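Alpha,alpha-trehalose-phosphate synthase (UDP-forming) (Burkholderia xenovorans, PDB 5V0T) belongs to glycosyltransferase family 20 and has a GT-B fold, with uridine-5'-diphosphate and 6-O-phosphono-alpha-D-glucopyranose bound in this model. Local coordinates at residues A[45-55]-A[71-82]; A[179-187]-A[203-211]. One frame throughout, in Å; residues are numbered along the deposited sequence. Where two conformers were deposited one is given.

Interaction 1: residues A[45-55]-A[71-82]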
loop_
_atom_site.group_PDB
_atom_site.type_symbol
_atom_site.label_atom_id
_atom_site.label_comp_id
_atom_site.label_asym_id
_atom_site.label_seq_id
_atom_site.Cartn_x
_atom_site.Cartn_y
_atom_site.Cartn_z
ATOM N N GLY A 45 14.847 3.255 16.674
ATOM C CA GLY A 45 15.375 4.260 15.772
ATOM C C GLY A 45 14.534 5.512 15.809
ATOM O O GLY A 45 13.851 5.796 16.794
ATOM N N MET A 46 14.603 6.272 14.726
ATOM C CA MET A 46 13.870 7.521 14.594
ATOM C C MET A 46 12.928 7.424 13.410
ATOM O O MET A 46 13.281 6.863 12.365
ATOM C CB MET A 46 14.812 8.716 14.398
ATOM C CG MET A 46 14.104 10.013 14.050
ATOM S SD MET A 46 15.245 11.421 13.976
ATOM C CE MET A 46 15.566 11.668 15.720
ATOM N N TRP A 47 11.724 7.963 13.586
ATOM C CA TRP A 47 10.748 8.092 12.510
ATOM C C TRP A 47 10.459 9.581 12.342
ATOM O O TRP A 47 9.851 10.204 13.217
ATOM C CB TRP A 47 9.479 7.290 12.813
ATOM C CG TRP A 47 8.595 7.089 11.599
ATOM C CD1 TRP A 47 8.665 7.754 10.406
ATOM C CD2 TRP A 47 7.517 6.155 11.472
ATOM N NE1 TRP A 47 7.686 7.297 9.551
ATOM C CE2 TRP A 47 6.969 6.317 10.185
ATOM C CE3 TRP A 47 6.949 5.215 12.335
ATOM C CZ2 TRP A 47 5.891 5.555 9.727
ATOM C CZ3 TRP A 47 5.880 4.455 11.882
ATOM C CH2 TRP A 47 5.362 4.634 10.590
ATOM N N PHE A 48 10.921 10.144 11.230
ATOM C CA PHE A 48 10.754 11.552 10.901
ATOM C C PHE A 48 9.731 11.703 9.786
ATOM O O PHE A 48 9.791 10.982 8.781
ATOM C CB PHE A 48 12.097 12.153 10.462
ATOM C CG PHE A 48 11.996 13.539 9.889
ATOM C CD1 PHE A 48 12.093 14.645 10.718
ATOM C CD2 PHE A 48 11.850 13.736 8.520
ATOM C CE1 PHE A 48 12.027 15.932 10.194
ATOM C CE2 PHE A 48 11.773 15.012 7.988
ATOM C CZ PHE A 48 11.864 16.115 8.826
ATOM N N GLY A 49 8.818 12.662 9.934
ATOM C CA GLY A 49 7.905 12.951 8.841
ATOM C C GLY A 49 6.828 13.947 9.230
ATOM O O GLY A 49 6.966 14.697 10.197
ATOM N N TRP A 50 5.768 13.955 8.434
ATOM C CA TRP A 50 4.651 14.864 8.640
ATOM C C TRP A 50 3.808 14.423 9.835
ATOM O O TRP A 50 3.531 13.234 10.015
ATOM C CB TRP A 50 3.809 14.913 7.359
ATOM C CG TRP A 50 2.580 15.768 7.373
ATOM C CD1 TRP A 50 2.436 17.021 7.904
ATOM C CD2 TRP A 50 1.318 15.428 6.795
ATOM N NE1 TRP A 50 1.150 17.479 7.693
ATOM C CE2 TRP A 50 0.448 16.521 7.011
ATOM C CE3 TRP A 50 0.836 14.299 6.115
ATOM C CZ2 TRP A 50 -0.879 16.524 6.565
ATOM C CZ3 TRP A 50 -0.490 14.305 5.666
ATOM C CH2 TRP A 50 -1.332 15.406 5.909
ATOM N N SER A 51 3.418 15.391 10.667
ATOM C CA SER A 51 2.538 15.120 11.799
ATOM C C SER A 51 1.103 14.836 11.383
ATOM O O SER A 51 0.317 14.372 12.210
ATOM C CB SER A 51 2.525 16.313 12.753
ATOM O OG SER A 51 1.857 17.404 12.135
ATOM N N GLY A 52 0.721 15.158 10.155
ATOM C CA GLY A 52 -0.659 15.018 9.747
ATOM C C GLY A 52 -1.495 16.269 9.901
ATOM O O GLY A 52 -2.652 16.273 9.469
ATOM N N ASP A 53 -0.952 17.321 10.507
ATOM C CA ASP A 53 -1.664 18.573 10.727
ATOM C C ASP A 53 -1.265 19.611 9.685
ATOM O O ASP A 53 -0.142 19.605 9.169
ATOM C CB ASP A 53 -1.371 19.127 12.118
ATOM C CG ASP A 53 -1.793 18.177 13.223
ATOM O OD1 ASP A 53 -2.841 17.514 13.073
ATOM O OD2 ASP A 53 -1.060 18.094 14.230
ATOM N N VAL A 54 -2.195 20.517 9.400
ATOM C CA VAL A 54 -2.004 21.581 8.422
ATOM C C VAL A 54 -2.256 22.914 9.116
ATOM O O VAL A 54 -3.267 23.072 9.814
ATOM C CB VAL A 54 -2.940 21.410 7.212
ATOM C CG1 VAL A 54 -2.701 22.528 6.198
ATOM C CG2 VAL A 54 -2.746 20.045 6.569
ATOM N N LEU A 55 -1.356 23.877 8.910
ATOM C CA LEU A 55 -1.425 25.174 9.578
ATOM C C LEU A 55 -1.941 26.251 8.630
ATOM O O LEU A 55 -1.466 26.369 7.495
ATOM C CB LEU A 55 -0.054 25.591 10.113
ATOM C CG LEU A 55 0.665 24.662 11.087
ATOM C CD1 LEU A 55 1.898 25.367 11.662
ATOM C CD2 LEU A 55 -0.266 24.225 12.197
ATOM N N THR A 71 11.926 7.041 18.362
ATOM C CA THR A 71 11.834 8.483 18.529
ATOM C C THR A 71 11.053 9.054 17.351
ATOM O O THR A 71 11.474 8.916 16.200
ATOM C CB THR A 71 13.223 9.112 18.602
ATOM O OG1 THR A 71 13.943 8.540 19.698
ATOM C CG2 THR A 71 13.121 10.616 18.795
ATOM N N PHE A 72 9.909 9.674 17.631
ATOM C CA PHE A 72 9.125 10.315 16.584
ATOM C C PHE A 72 9.529 11.782 16.468
ATOM O O PHE A 72 9.621 12.496 17.472
ATOM C CB PHE A 72 7.627 10.181 16.864
ATOM C CG PHE A 72 7.106 8.774 16.708
ATOM C CD1 PHE A 72 7.116 7.889 17.778
ATOM C CD2 PHE A 72 6.621 8.334 15.490
ATOM C CE1 PHE A 72 6.634 6.586 17.634
ATOM C CE2 PHE A 72 6.136 7.028 15.341
ATOM C CZ PHE A 72 6.147 6.161 16.417
ATOM N N ALA A 73 9.794 12.224 15.243
ATOM C CA ALA A 73 10.168 13.613 14.981
ATOM C C ALA A 73 9.242 14.090 13.872
ATOM O O ALA A 73 9.438 13.748 12.701
ATOM C CB ALA A 73 11.647 13.735 14.600
ATOM N N THR A 74 8.207 14.840 14.237
ATOM C CA THR A 74 7.162 15.176 13.283
ATOM C C THR A 74 6.941 16.681 13.249
ATOM O O THR A 74 7.251 17.406 14.202
ATOM C CB THR A 74 5.850 14.452 13.606
ATOM O OG1 THR A 74 5.432 14.790 14.925
ATOM C CG2 THR A 74 6.041 12.933 13.508
ATOM N N ILE A 75 6.390 17.141 12.128
ATOM C CA ILE A 75 6.205 18.565 11.885
ATOM C C ILE A 75 4.966 18.762 11.021
ATOM O O ILE A 75 4.656 17.939 10.153
ATOM C CB ILE A 75 7.472 19.179 11.243
ATOM C CG1 ILE A 75 7.424 20.713 11.289
ATOM C CG2 ILE A 75 7.684 18.647 9.819
ATOM C CD1 ILE A 75 8.790 21.388 11.072
ATOM N N ALA A 76 4.247 19.854 11.273
ATOM C CA ALA A 76 3.101 20.203 10.454
ATOM C C ALA A 76 3.547 20.752 9.096
ATOM O O ALA A 76 4.714 21.102 8.871
ATOM C CB ALA A 76 2.224 21.228 11.177
ATOM N N LEU A 77 2.590 20.835 8.184
ATOM C CA LEU A 77 2.783 21.466 6.887
ATOM C C LEU A 77 1.997 22.768 6.850
ATOM O O LEU A 77 0.879 22.837 7.369
ATOM C CB LEU A 77 2.321 20.545 5.747
ATOM C CG LEU A 77 3.211 19.342 5.427
ATOM C CD1 LEU A 77 2.540 18.419 4.428
ATOM C CD2 LEU A 77 4.552 19.832 4.887
ATOM N N MET A 78 2.587 23.808 6.266
ATOM C CA MET A 78 1.802 24.992 5.945
ATOM C C MET A 78 0.753 24.628 4.898
ATOM O O MET A 78 0.958 23.724 4.081
ATOM C CB MET A 78 2.700 26.116 5.419
ATOM C CG MET A 78 3.769 26.610 6.387
ATOM S SD MET A 78 3.053 27.244 7.911
ATOM C CE MET A 78 2.094 28.634 7.303
ATOM N N ARG A 79 -0.377 25.346 4.919
ATOM C CA ARG A 79 -1.454 25.088 3.960
ATOM C C ARG A 79 -0.940 25.114 2.527
ATOM O O ARG A 79 -1.251 24.230 1.724
ATOM C CB ARG A 79 -2.574 26.115 4.132
ATOM C CG ARG A 79 -3.626 26.091 3.025
ATOM C CD ARG A 79 -4.441 24.799 3.064
ATOM N NE ARG A 79 -5.049 24.588 4.374
ATOM C CZ ARG A 79 -5.776 23.523 4.714
ATOM N NH1 ARG A 79 -5.995 22.550 3.837
ATOM N NH2 ARG A 79 -6.281 23.434 5.941
ATOM N N ARG A 80 -0.125 26.113 2.194
ATOM C CA ARG A 80 0.392 26.198 0.834
ATOM C C ARG A 80 1.286 25.004 0.507
ATOM O O ARG A 80 1.257 24.486 -0.613
ATOM C CB ARG A 80 1.149 27.511 0.652
ATOM C CG ARG A 80 1.784 27.658 -0.705
ATOM C CD ARG A 80 2.837 28.772 -0.729
ATOM N NE ARG A 80 3.359 28.951 -2.082
ATOM C CZ ARG A 80 4.627 29.221 -2.366
ATOM N NH1 ARG A 80 5.516 29.345 -1.386
ATOM N NH2 ARG A 80 5.005 29.360 -3.633
ATOM N N ASP A 81 2.089 24.556 1.478
ATOM C CA ASP A 81 2.928 23.382 1.262
ATOM C C ASP A 81 2.090 22.117 1.132
ATOM O O ASP A 81 2.358 21.266 0.269
ATOM C CB ASP A 81 3.930 23.254 2.407
ATOM C CG ASP A 81 4.917 24.400 2.429
ATOM O OD1 ASP A 81 5.029 25.087 1.394
ATOM O OD2 ASP A 81 5.571 24.617 3.467
ATOM N N TYR A 82 1.074 21.977 1.985
ATOM C CA TYR A 82 0.160 20.845 1.888
ATOM C C TYR A 82 -0.524 20.804 0.522
ATOM O O TYR A 82 -0.617 19.737 -0.105
ATOM C CB TYR A 82 -0.858 20.931 3.031
ATOM C CG TYR A 82 -1.998 19.941 2.981
ATOM C CD1 TYR A 82 -1.825 18.609 3.377
ATOM C CD2 TYR A 82 -3.265 20.342 2.579
ATOM C CE1 TYR A 82 -2.889 17.701 3.353
ATOM C CE2 TYR A 82 -4.328 19.440 2.542
ATOM C CZ TYR A 82 -4.134 18.122 2.926
ATOM O OH TYR A 82 -5.204 17.247 2.883
HETATM O O HOH W 1 14.780 5.622 19.662
HETATM O O HOH W 2 -5.664 24.355 8.976
#
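The indole of Trp50 is sandwiched: Leu77 CD1 stands 3.7 Å from the centroid of its five-membered ring in a CH-pi contact, while Gly52 CA covers the opposite face. At the indole edge, Trp50 CD1 meets Ile75 O at 3.3 Å. With CG anti to the backbone N (chi1 178°), the end of the side chain swings back to segment 71-82 although its CB points away, and the indole crosses Leu77 at about a right angle. Trp50 NE1 donates to Asp53 O at 2.9 Å from above the carbonyl plane; the same oxygen accepts from Leu77 N, fixing the corner at Gly52. Val54 CG2 lies over the Tyr82 ring, 3.8 Å from its centroid, and CG1 over the Arg79 guanidinium, 3.6 Å from CZ. Toward the start of both strands, the Trp47 and Phe72 rings lie side by side, slid apart, with Trp47 CE3 3.6 Å from Phe72 CE2. Parallel backbone bonds run from Thr71 N-Gly45 O to Arg79 N-Leu55 O, interrupted by a beta bulge between Trp50 and Val54. In this Rossmann-like sheet strand 12-16 flanks 45-48, helix 31-43 packs on Trp47, and Tyr86 of helix 79-98, lining the 6-O-phosphono-alpha-D-glucopyranose pocket, meets Trp50 and Tyr82.

Interaction 2: residues A[179-187]-A[203-211]; sequences HRELVEALC and FCDYIVNEA
Tyr206 OH is held by His179 ND1 at 2.6 Å and by a water at 2.7 Å. The bond to the histidine is nearly straight, either partner could donate, and each atom lies at the edge of the other's ring, near its plane; the two rings meet rim to rim with their planes at 73°. A chi1 of 54°, with CG between the backbone N and the carbonyl carbon, turns the ND1 edge of the imidazole to Tyr206 OH, the two side chains crossing at about a right angle. The water also donates to Glu210 O at 2.9 Å, tying the phenol to the backbone four residues on; Arg180 NH2 may join there, but that side chain has two conformers, which leaves its share doubtful. Both faces of the phenol are covered: Val183 CG2 sits over one, 3.9 Å from the centroid, and Glu210 CB over the centre of the other. Val183 CG1 reaches Ile207 CD1 at 3.7 Å, and Leu186 CD1 meets Phe203 CE1 at 4.1 Å. With helix axes 11.6 Å apart and crossing steeply at -109°, the gap is spanned by side chains, chiefly Tyr206. Leu173 of helix 170-173 packs against Val183 and Tyr206. Helices 179-186 and 197-209 precede and follow strand 191-194, an order consistent with the beta-alpha succession of a Rossmann-like domain in a GT-B protein.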
loop_
_atom_site.group_PDB
_atom_site.type_symbol
_atom_site.label_atom_id
_atom_site.label_comp_id
_atom_site.label_asym_id
_atom_site.label_seq_id
_atom_site.Cartn_x
_atom_site.Cartn_y
_atom_site.Cartn_z
ATOM N N HIS A 179 9.436 13.812 -15.579
ATOM C CA HIS A 179 9.930 12.453 -15.336
ATOM C C HIS A 179 11.460 12.400 -15.236
ATOM O O HIS A 179 12.007 11.679 -14.395
ATOM C CB HIS A 179 9.427 11.497 -16.439
ATOM C CG HIS A 179 9.749 11.945 -17.836
ATOM N ND1 HIS A 179 10.959 11.685 -18.444
ATOM C CD2 HIS A 179 9.017 12.637 -18.743
ATOM C CE1 HIS A 179 10.963 12.206 -19.659
ATOM N NE2 HIS A 179 9.796 12.793 -19.862
ATOM N N ARG A 180 12.161 13.165 -16.073
ATOM C CA ARG A 180 13.620 13.088 -16.080
ATOM C C ARG A 180 14.215 13.644 -14.792
ATOM O O ARG A 180 15.169 13.075 -14.250
ATOM C CB ARG A 180 14.187 13.826 -17.294
ATOM C CG ARG A 180 15.716 13.803 -17.370
ATOM C CD ARG A 180 16.228 14.462 -18.647
ATOM N NE ARG A 180 17.688 14.482 -18.712
ATOM C CZ ARG A 180 18.430 13.540 -19.292
ATOM N NH1 ARG A 180 19.754 13.654 -19.299
ATOM N NH2 ARG A 180 17.856 12.487 -19.865
ATOM N N GLU A 181 13.666 14.754 -14.289
ATOM C CA GLU A 181 14.148 15.320 -13.031
ATOM C C GLU A 181 13.867 14.377 -11.866
ATOM O O GLU A 181 14.676 14.264 -10.935
ATOM C CB GLU A 181 13.499 16.687 -12.779
ATOM C CG GLU A 181 13.963 17.810 -13.699
ATOM C CD GLU A 181 13.488 17.670 -15.156
ATOM O OE1 GLU A 181 12.463 16.994 -15.431
ATOM O OE2 GLU A 181 14.166 18.243 -16.041
ATOM N N LEU A 182 12.720 13.699 -11.898
ATOM C CA LEU A 182 12.396 12.732 -10.852
ATOM C C LEU A 182 13.378 11.571 -10.859
ATOM O O LEU A 182 13.899 11.176 -9.808
ATOM C CB LEU A 182 10.962 12.218 -11.030
ATOM C CG LEU A 182 9.836 13.185 -10.668
ATOM C CD1 LEU A 182 8.496 12.656 -11.167
ATOM C CD2 LEU A 182 9.810 13.376 -9.160
ATOM N N VAL A 183 13.637 10.995 -12.033
ATOM C CA VAL A 183 14.515 9.827 -12.059
ATOM C C VAL A 183 15.948 10.227 -11.735
ATOM O O VAL A 183 16.674 9.489 -11.063
ATOM C CB VAL A 183 14.417 9.093 -13.409
ATOM C CG1 VAL A 183 15.417 7.940 -13.451
ATOM C CG2 VAL A 183 12.988 8.563 -13.623
ATOM N N GLU A 184 16.386 11.397 -12.198
ATOM C CA GLU A 184 17.723 11.844 -11.821
ATOM C C GLU A 184 17.836 12.005 -10.310
ATOM O O GLU A 184 18.829 11.584 -9.703
ATOM C CB GLU A 184 18.068 13.152 -12.536
ATOM C CG GLU A 184 19.427 13.690 -12.129
ATOM C CD GLU A 184 19.862 14.889 -12.953
ATOM O OE1 GLU A 184 21.078 15.157 -13.001
ATOM O OE2 GLU A 184 18.990 15.556 -13.545
ATOM N N ALA A 185 16.810 12.581 -9.679
ATOM C CA ALA A 185 16.802 12.709 -8.224
ATOM C C ALA A 185 16.880 11.344 -7.542
ATOM O O ALA A 185 17.578 11.187 -6.531
ATOM C CB ALA A 185 15.547 13.463 -7.772
ATOM N N LEU A 186 16.189 10.338 -8.092
ATOM C CA LEU A 186 16.290 8.987 -7.543
ATOM C C LEU A 186 17.723 8.481 -7.546
ATOM O O LEU A 186 18.117 7.730 -6.643
ATOM C CB LEU A 186 15.406 8.017 -8.329
ATOM C CG LEU A 186 13.903 7.989 -8.078
ATOM C CD1 LEU A 186 13.262 7.003 -9.053
ATOM C CD2 LEU A 186 13.604 7.581 -6.634
ATOM N N CYS A 187 18.516 8.881 -8.538
ATOM C CA CYS A 187 19.884 8.405 -8.624
ATOM C C CYS A 187 20.824 9.077 -7.629
ATOM O O CYS A 187 21.996 8.710 -7.591
ATOM C CB CYS A 187 20.404 8.573 -10.062
ATOM S SG CYS A 187 19.487 7.534 -11.257
ATOM N N PHE A 203 11.877 0.464 -13.850
ATOM C CA PHE A 203 12.908 1.459 -13.561
ATOM C C PHE A 203 14.096 1.298 -14.501
ATOM O O PHE A 203 14.556 2.274 -15.111
ATOM C CB PHE A 203 13.357 1.356 -12.098
ATOM C CG PHE A 203 14.543 2.226 -11.765
ATOM C CD1 PHE A 203 14.385 3.591 -11.574
ATOM C CD2 PHE A 203 15.817 1.674 -11.660
ATOM C CE1 PHE A 203 15.492 4.400 -11.271
ATOM C CE2 PHE A 203 16.933 2.472 -11.365
ATOM C CZ PHE A 203 16.769 3.833 -11.176
ATOM N N CYS A 204 14.604 0.065 -14.647
ATOM C CA CYS A 204 15.764 -0.144 -15.513
ATOM C C CYS A 204 15.441 0.148 -16.969
ATOM O O CYS A 204 16.298 0.657 -17.705
ATOM C CB CYS A 204 16.287 -1.574 -15.371
ATOM S SG CYS A 204 16.918 -1.940 -13.722
ATOM N N ASP A 205 14.213 -0.150 -17.394
ATOM C CA ASP A 205 13.797 0.167 -18.757
ATOM C C ASP A 205 13.874 1.672 -19.020
ATOM O O ASP A 205 14.334 2.101 -20.084
ATOM C CB ASP A 205 12.376 -0.355 -18.988
ATOM C CG ASP A 205 11.974 -0.354 -20.448
ATOM O OD1 ASP A 205 12.744 -0.875 -21.280
ATOM O OD2 ASP A 205 10.878 0.147 -20.766
ATOM N N TYR A 206 13.431 2.491 -18.059
ATOM C CA TYR A 206 13.572 3.938 -18.214
ATOM C C TYR A 206 15.044 4.340 -18.270
ATOM O O TYR A 206 15.458 5.111 -19.147
ATOM C CB TYR A 206 12.854 4.673 -17.074
ATOM C CG TYR A 206 12.902 6.188 -17.239
ATOM C CD1 TYR A 206 14.025 6.919 -16.849
ATOM C CD2 TYR A 206 11.835 6.878 -17.799
ATOM C CE1 TYR A 206 14.088 8.293 -17.020
ATOM C CE2 TYR A 206 11.883 8.255 -17.956
ATOM C CZ TYR A 206 13.014 8.959 -17.561
ATOM O OH TYR A 206 13.082 10.327 -17.730
ATOM N N ILE A 207 15.850 3.834 -17.333
ATOM C CA ILE A 207 17.277 4.176 -17.295
ATOM C C ILE A 207 17.937 3.896 -18.643
ATOM O O ILE A 207 18.686 4.730 -19.183
ATOM C CB ILE A 207 17.977 3.404 -16.160
ATOM C CG1 ILE A 207 17.494 3.885 -14.780
ATOM C CG2 ILE A 207 19.493 3.498 -16.305
ATOM C CD1 ILE A 207 17.893 5.310 -14.444
ATOM N N VAL A 208 17.676 2.712 -19.209
ATOM C CA VAL A 208 18.362 2.317 -20.442
ATOM C C VAL A 208 17.785 3.042 -21.654
ATOM O O VAL A 208 18.528 3.531 -22.509
ATOM C CB VAL A 208 18.301 0.785 -20.612
ATOM C CG1 VAL A 208 18.764 0.378 -22.000
ATOM C CG2 VAL A 208 19.140 0.098 -19.534
ATOM N N ASN A 209 16.459 3.149 -21.737
ATOM C CA ASN A 209 15.808 3.595 -22.962
ATOM C C ASN A 209 15.387 5.058 -22.952
ATOM O O ASN A 209 15.147 5.613 -24.028
ATOM C CB ASN A 209 14.589 2.718 -23.248
ATOM C CG ASN A 209 14.985 1.331 -23.666
ATOM O OD1 ASN A 209 15.780 1.170 -24.581
ATOM N ND2 ASN A 209 14.469 0.321 -22.976
ATOM N N GLU A 210 15.302 5.698 -21.788
ATOM C CA GLU A 210 14.979 7.117 -21.718
ATOM C C GLU A 210 16.075 7.977 -21.096
ATOM O O GLU A 210 16.131 9.167 -21.391
ATOM C CB GLU A 210 13.664 7.332 -20.937
ATOM C CG GLU A 210 12.496 6.526 -21.480
ATOM C CD GLU A 210 12.154 6.876 -22.928
ATOM O OE1 GLU A 210 12.463 8.006 -23.368
ATOM O OE2 GLU A 210 11.574 6.017 -23.626
ATOM N N ALA A 211 16.946 7.420 -20.254
ATOM C CA ALA A 211 18.004 8.200 -19.614
ATOM C C ALA A 211 19.389 7.908 -20.175
ATOM O O ALA A 211 20.372 8.489 -19.698
ATOM C CB ALA A 211 18.010 7.963 -18.095
HETATM O O HOH W 3 15.241 10.894 -19.274
HETATM O O HOH W 4 20.521 11.684 -20.509
#

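Interaction 1 is complete by residue 82, well before interaction 2 begins at residue 179, and both belong to the amino-terminal Rossmann-like half of the GT-B fold. Their centres are 29 Å apart and their nearest atoms about 14 Å, without touching. The mixed sheet connects them: from strand 70-78 it passes through 45-48, 12-16, 135-139 and 159-162 to 191-194, the strand on which the helices of interaction 2 pack. Interaction 1 therefore joins strands toward one side of the sheet and lies by the bound 6-O-phosphono-alpha-D-glucopyranose, about 6 Å from the Trp50 side chain. Interaction 2 is structural packing of helices toward the other side, about 14 Å from that ligand at the Leu186 side chain.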